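Local coordinates for penicillin binding protein 2X (Streptococcus thermophilus, PDB 5U47) that probably acts as a transpeptidase that cross-links peptidoglycan strands during septal cell-wall synthesis and is a target of beta-lactam antibiotics, at residues I672-K686 against L695-D707. The protein carries 1 engineered substitution. Numbering follows the deposited sequence. Where two conformers were deposited one is given.
Sequences IKITYKGGKSGTVTK and LSKTKKITITLGD
I703 and L705, on the middle strand 700-706, fill the tight side of this contact. I703 CG2 wedges between V684 CG2, at 3.7 Å, and Y676 CD1, while its CG1 meets I674 CG2 at 3.8 Å. A chi1 of -71° sets I703 CG1 beside the backbone N and CG2 opposite it, which sends the two branches to these different neighbours. L705 spreads its two methyls: CD1 touches Y676 CD1 at 3.9 Å and the G679 carbonyl, and CD2 lies against V684. I674 CG2 rests on one face of the Y676 ring, offset toward the rim, and helix 660-670 packs on this apolar layer through V663. Strand 673-677 runs parallel to 700-706, six backbone bonds alternating from K673 N to L705 N; L705 N meets K677 O at 2.7 Å, nearly straight on the carbonyl. On the other flank strand 683-686 is antiparallel. There T685 N bonds T704 O at 2.8 Å and K686 N reaches the same oxygen only weakly, a classic beta bulge. The face bearing T675, K677, T702, T704 and K686 is looser, its lysines exposed and T702 and T704 partly covered. K677 CD passes T704 OG1 at 3.8 Å; a water accepts a hydrogen bond from K677 NZ (2.9 Å from NZ to the water O) and also bonds T704 OG1. A three-stranded mixed sheet in strand order 1-3-2, backed on one face by a helix, is the fold of a PASTA domain, here the C-terminal one of two.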
loop_
_atom_site.group_PDB
_atom_site.type_symbol
_atom_site.label_atom_id
_atom_site.label_comp_id
_atom_site.label_asym_id
_atom_site.label_seq_id
_atom_site.Cartn_x
_atom_site.Cartn_y
_atom_site.Cartn_z
ATOM N N ILE A 672 31.194 1.635 20.411
ATOM C CA ILE A 672 30.484 1.530 21.676
ATOM C C ILE A 672 30.690 0.125 22.215
ATOM O O ILE A 672 30.618 -0.841 21.465
ATOM C CB ILE A 672 28.985 1.813 21.476
ATOM C CG1 ILE A 672 28.799 3.257 21.004
ATOM C CG2 ILE A 672 28.202 1.537 22.756
ATOM C CD1 ILE A 672 27.383 3.579 20.590
ATOM N N LYS A 673 30.951 0.024 23.512
ATOM C CA LYS A 673 31.151 -1.261 24.190
ATOM C C LYS A 673 29.802 -1.834 24.610
ATOM O O LYS A 673 29.092 -1.221 25.404
ATOM C CB LYS A 673 32.019 -1.042 25.432
ATOM C CG LYS A 673 32.175 -2.222 26.377
ATOM C CD LYS A 673 33.173 -3.255 25.890
ATOM C CE LYS A 673 33.399 -4.335 26.947
ATOM N NZ LYS A 673 32.187 -5.182 27.153
ATOM N N ILE A 674 29.467 -3.017 24.105
ATOM C CA ILE A 674 28.192 -3.658 24.431
ATOM C C ILE A 674 28.371 -4.825 25.386
ATOM O O ILE A 674 29.251 -5.645 25.208
ATOM C CB ILE A 674 27.460 -4.205 23.168
ATOM C CG1 ILE A 674 27.215 -3.102 22.134
ATOM C CG2 ILE A 674 26.126 -4.843 23.565
ATOM C CD1 ILE A 674 26.274 -2.015 22.603
ATOM N N THR A 675 27.521 -4.875 26.402
ATOM C CA THR A 675 27.457 -5.982 27.339
ATOM C C THR A 675 26.144 -6.693 27.046
ATOM O O THR A 675 25.094 -6.040 27.024
ATOM C CB THR A 675 27.469 -5.460 28.790
ATOM O OG1 THR A 675 28.724 -4.830 29.042
ATOM C CG2 THR A 675 27.273 -6.590 29.784
ATOM N N TYR A 676 26.181 -7.998 26.782
ATOM C CA TYR A 676 24.955 -8.738 26.469
ATOM C C TYR A 676 24.418 -9.548 27.620
ATOM O O TYR A 676 25.172 -10.101 28.409
ATOM C CB TYR A 676 25.164 -9.697 25.277
ATOM C CG TYR A 676 25.511 -8.980 23.999
ATOM C CD1 TYR A 676 24.512 -8.412 23.199
ATOM C CD2 TYR A 676 26.835 -8.852 23.594
ATOM C CE1 TYR A 676 24.831 -7.739 22.030
ATOM C CE2 TYR A 676 27.166 -8.180 22.429
ATOM C CZ TYR A 676 26.165 -7.636 21.644
ATOM O OH TYR A 676 26.504 -6.961 20.496
ATOM N N LYS A 677 23.093 -9.582 27.710
ATOM C CA LYS A 677 22.377 -10.452 28.625
ATOM C C LYS A 677 21.483 -11.305 27.719
ATOM O O LYS A 677 20.679 -10.758 26.976
ATOM C CB LYS A 677 21.466 -9.683 29.579
ATOM C CG LYS A 677 22.143 -8.835 30.635
ATOM C CD LYS A 677 21.103 -8.073 31.451
ATOM C CE LYS A 677 20.158 -8.982 32.223
ATOM N NZ LYS A 677 19.215 -8.181 33.049
ATOM N N GLY A 678 21.637 -12.620 27.751
ATOM C CA GLY A 678 20.791 -13.507 26.943
ATOM C C GLY A 678 21.560 -14.257 25.882
ATOM O O GLY A 678 22.720 -13.942 25.606
ATOM N N GLY A 679 20.893 -15.252 25.289
ATOM C CA GLY A 679 21.491 -16.117 24.270
ATOM C C GLY A 679 21.742 -15.394 22.968
ATOM O O GLY A 679 20.954 -14.535 22.576
ATOM N N LYS A 680 22.837 -15.762 22.298
ATOM C CA LYS A 680 23.268 -15.140 21.031
ATOM C C LYS A 680 22.235 -15.171 19.891
ATOM O O LYS A 680 22.222 -14.285 19.033
ATOM C CB LYS A 680 24.593 -15.775 20.570
ATOM C CG LYS A 680 25.064 -15.341 19.182
ATOM C CD LYS A 680 26.558 -15.550 18.960
ATOM C CE LYS A 680 27.400 -14.535 19.726
ATOM N NZ LYS A 680 28.847 -14.679 19.428
ATOM N N SER A 681 21.378 -16.186 19.896
ATOM C CA SER A 681 20.349 -16.367 18.861
ATOM C C SER A 681 19.226 -15.310 18.867
ATOM O O SER A 681 18.509 -15.150 17.875
ATOM C CB SER A 681 19.717 -17.756 19.024
ATOM O OG SER A 681 18.668 -17.969 18.095
ATOM N N GLY A 682 19.083 -14.593 19.976
ATOM C CA GLY A 682 17.998 -13.658 20.120
ATOM C C GLY A 682 18.144 -12.280 19.516
ATOM O O GLY A 682 19.144 -11.928 18.897
ATOM N N THR A 683 17.074 -11.524 19.696
ATOM C CA THR A 683 16.962 -10.170 19.245
ATOM C C THR A 683 16.768 -9.320 20.489
ATOM O O THR A 683 16.305 -9.799 21.526
ATOM C CB THR A 683 15.746 -9.972 18.313
ATOM O OG1 THR A 683 14.596 -10.574 18.914
ATOM C CG2 THR A 683 15.974 -10.613 16.969
ATOM N N VAL A 684 17.106 -8.056 20.353
ATOM C CA VAL A 684 17.058 -7.104 21.444
ATOM C C VAL A 684 15.649 -6.945 22.026
ATOM O O VAL A 684 14.666 -6.724 21.276
ATOM C CB VAL A 684 17.556 -5.734 20.956
ATOM C CG1 VAL A 684 17.430 -4.661 22.037
ATOM C CG2 VAL A 684 18.985 -5.843 20.461
ATOM N N THR A 685 15.561 -7.078 23.349
ATOM C CA THR A 685 14.302 -6.850 24.078
ATOM C C THR A 685 14.406 -5.661 25.039
ATOM O O THR A 685 13.388 -5.151 25.478
ATOM C CB THR A 685 13.822 -8.085 24.861
ATOM O OG1 THR A 685 14.848 -8.524 25.768
ATOM C CG2 THR A 685 13.443 -9.217 23.900
ATOM N N LYS A 686 15.625 -5.254 25.392
ATOM C CA LYS A 686 15.825 -4.102 26.278
ATOM C C LYS A 686 17.198 -3.489 26.019
ATOM O O LYS A 686 18.134 -4.186 25.616
ATOM C CB LYS A 686 15.704 -4.489 27.767
ATOM C CG LYS A 686 14.370 -5.108 28.181
ATOM C CD LYS A 686 14.261 -5.353 29.679
ATOM C CE LYS A 686 14.221 -4.049 30.466
ATOM N NZ LYS A 686 14.003 -4.287 31.923
ATOM N N LEU A 695 25.177 9.823 20.612
ATOM C CA LEU A 695 26.172 8.761 20.433
ATOM C C LEU A 695 27.554 9.192 20.963
ATOM O O LEU A 695 28.299 8.364 21.501
ATOM C CB LEU A 695 26.277 8.351 18.963
ATOM C CG LEU A 695 25.020 7.676 18.406
ATOM C CD1 LEU A 695 25.118 7.528 16.905
ATOM C CD2 LEU A 695 24.808 6.329 19.082
ATOM N N SER A 696 27.859 10.486 20.834
ATOM C CA SER A 696 29.129 11.054 21.295
ATOM C C SER A 696 29.369 10.881 22.793
ATOM O O SER A 696 30.511 10.913 23.234
ATOM C CB SER A 696 29.203 12.545 20.957
ATOM O OG SER A 696 28.197 13.271 21.650
ATOM N N LYS A 697 28.312 10.737 23.579
ATOM C CA LYS A 697 28.493 10.503 25.015
ATOM C C LYS A 697 28.148 9.072 25.459
ATOM O O LYS A 697 28.259 8.756 26.641
ATOM C CB LYS A 697 27.730 11.526 25.854
ATOM C CG LYS A 697 26.244 11.297 26.004
ATOM C CD LYS A 697 25.708 12.142 27.159
ATOM C CE LYS A 697 24.320 11.693 27.599
ATOM N NZ LYS A 697 23.931 12.377 28.872
ATOM N N THR A 698 27.772 8.212 24.511
ATOM C CA THR A 698 27.400 6.848 24.814
ATOM C C THR A 698 28.613 5.936 24.597
ATOM O O THR A 698 29.032 5.723 23.456
ATOM C CB THR A 698 26.215 6.424 23.918
ATOM O OG1 THR A 698 25.099 7.313 24.145
ATOM C CG2 THR A 698 25.788 4.991 24.223
ATOM N N LYS A 699 29.173 5.407 25.687
ATOM C CA LYS A 699 30.372 4.558 25.608
ATOM C C LYS A 699 30.053 3.097 25.822
ATOM O O LYS A 699 30.747 2.223 25.298
ATOM C CB LYS A 699 31.384 4.958 26.691
ATOM C CG LYS A 699 31.684 6.449 26.806
ATOM C CD LYS A 699 32.156 7.062 25.496
ATOM C CE LYS A 699 32.537 8.524 25.686
ATOM N NZ LYS A 699 33.000 9.140 24.413
ATOM N N LYS A 700 29.009 2.847 26.611
ATOM C CA LYS A 700 28.607 1.502 26.986
ATOM C C LYS A 700 27.093 1.340 26.997
ATOM O O LYS A 700 26.366 2.256 27.382
ATOM C CB LYS A 700 29.082 1.198 28.412
ATOM C CG LYS A 700 30.578 1.300 28.642
ATOM C CD LYS A 700 30.927 0.993 30.096
ATOM C CE LYS A 700 32.414 1.128 30.344
ATOM N NZ LYS A 700 32.774 0.605 31.693
ATOM N N ILE A 701 26.630 0.165 26.578
ATOM C CA ILE A 701 25.228 -0.155 26.651
ATOM C C ILE A 701 25.089 -1.613 27.061
ATOM O O ILE A 701 25.869 -2.473 26.629
ATOM C CB ILE A 701 24.495 0.018 25.308
ATOM C CG1 ILE A 701 24.746 1.392 24.678
ATOM C CG2 ILE A 701 23.002 -0.191 25.505
ATOM C CD1 ILE A 701 24.195 1.517 23.265
ATOM N N THR A 702 24.117 -1.879 27.921
ATOM C CA THR A 702 23.763 -3.244 28.261
ATOM C C THR A 702 22.535 -3.570 27.416
ATOM O O THR A 702 21.489 -2.912 27.516
ATOM C CB THR A 702 23.477 -3.459 29.753
ATOM O OG1 THR A 702 24.673 -3.243 30.490
ATOM C CG2 THR A 702 23.013 -4.895 30.008
ATOM N N ILE A 703 22.687 -4.570 26.562
ATOM C CA ILE A 703 21.616 -5.025 25.686
ATOM C C ILE A 703 21.122 -6.390 26.148
ATOM O O ILE A 703 21.915 -7.334 26.277
ATOM C CB ILE A 703 22.155 -5.173 24.261
ATOM C CG1 ILE A 703 22.436 -3.793 23.653
ATOM C CG2 ILE A 703 21.210 -5.984 23.375
ATOM C CD1 ILE A 703 21.204 -2.965 23.371
ATOM N N THR A 704 19.813 -6.499 26.338
ATOM C CA THR A 704 19.179 -7.750 26.688
ATOM C C THR A 704 18.649 -8.366 25.399
ATOM O O THR A 704 17.999 -7.686 24.590
ATOM C CB THR A 704 18.036 -7.529 27.690
ATOM O OG1 THR A 704 18.558 -6.878 28.852
ATOM C CG2 THR A 704 17.375 -8.866 28.112
ATOM N N LEU A 705 18.945 -9.643 25.201
ATOM C CA LEU A 705 18.485 -10.389 24.033
ATOM C C LEU A 705 17.429 -11.418 24.461
ATOM O O LEU A 705 17.552 -12.044 25.507
ATOM C CB LEU A 705 19.652 -11.125 23.366
ATOM C CG LEU A 705 20.809 -10.278 22.861
ATOM C CD1 LEU A 705 21.951 -11.182 22.424
ATOM C CD2 LEU A 705 20.354 -9.368 21.737
ATOM N N GLY A 706 16.395 -11.573 23.642
ATOM C CA GLY A 706 15.324 -12.541 23.885
ATOM C C GLY A 706 15.162 -13.399 22.638
ATOM O O GLY A 706 14.813 -12.890 21.564
ATOM N N ASP A 707 15.456 -14.695 22.765
ATOM C CA ASP A 707 15.315 -15.629 21.626
ATOM C C ASP A 707 13.932 -16.294 21.681
ATOM O O ASP A 707 12.920 -15.604 21.509
ATOM C CB ASP A 707 16.482 -16.657 21.541
ATOM C CG ASP A 707 16.791 -17.357 22.879
ATOM O OD1 ASP A 707 16.600 -16.748 23.956
ATOM O OD2 ASP A 707 17.265 -18.514 22.849
ATOM O OXT ASP A 707 13.765 -17.497 21.903
HETATM O O HOH W 1 17.300 -7.242 31.138
HETATM O O HOH W 2 18.427 -14.823 23.497
#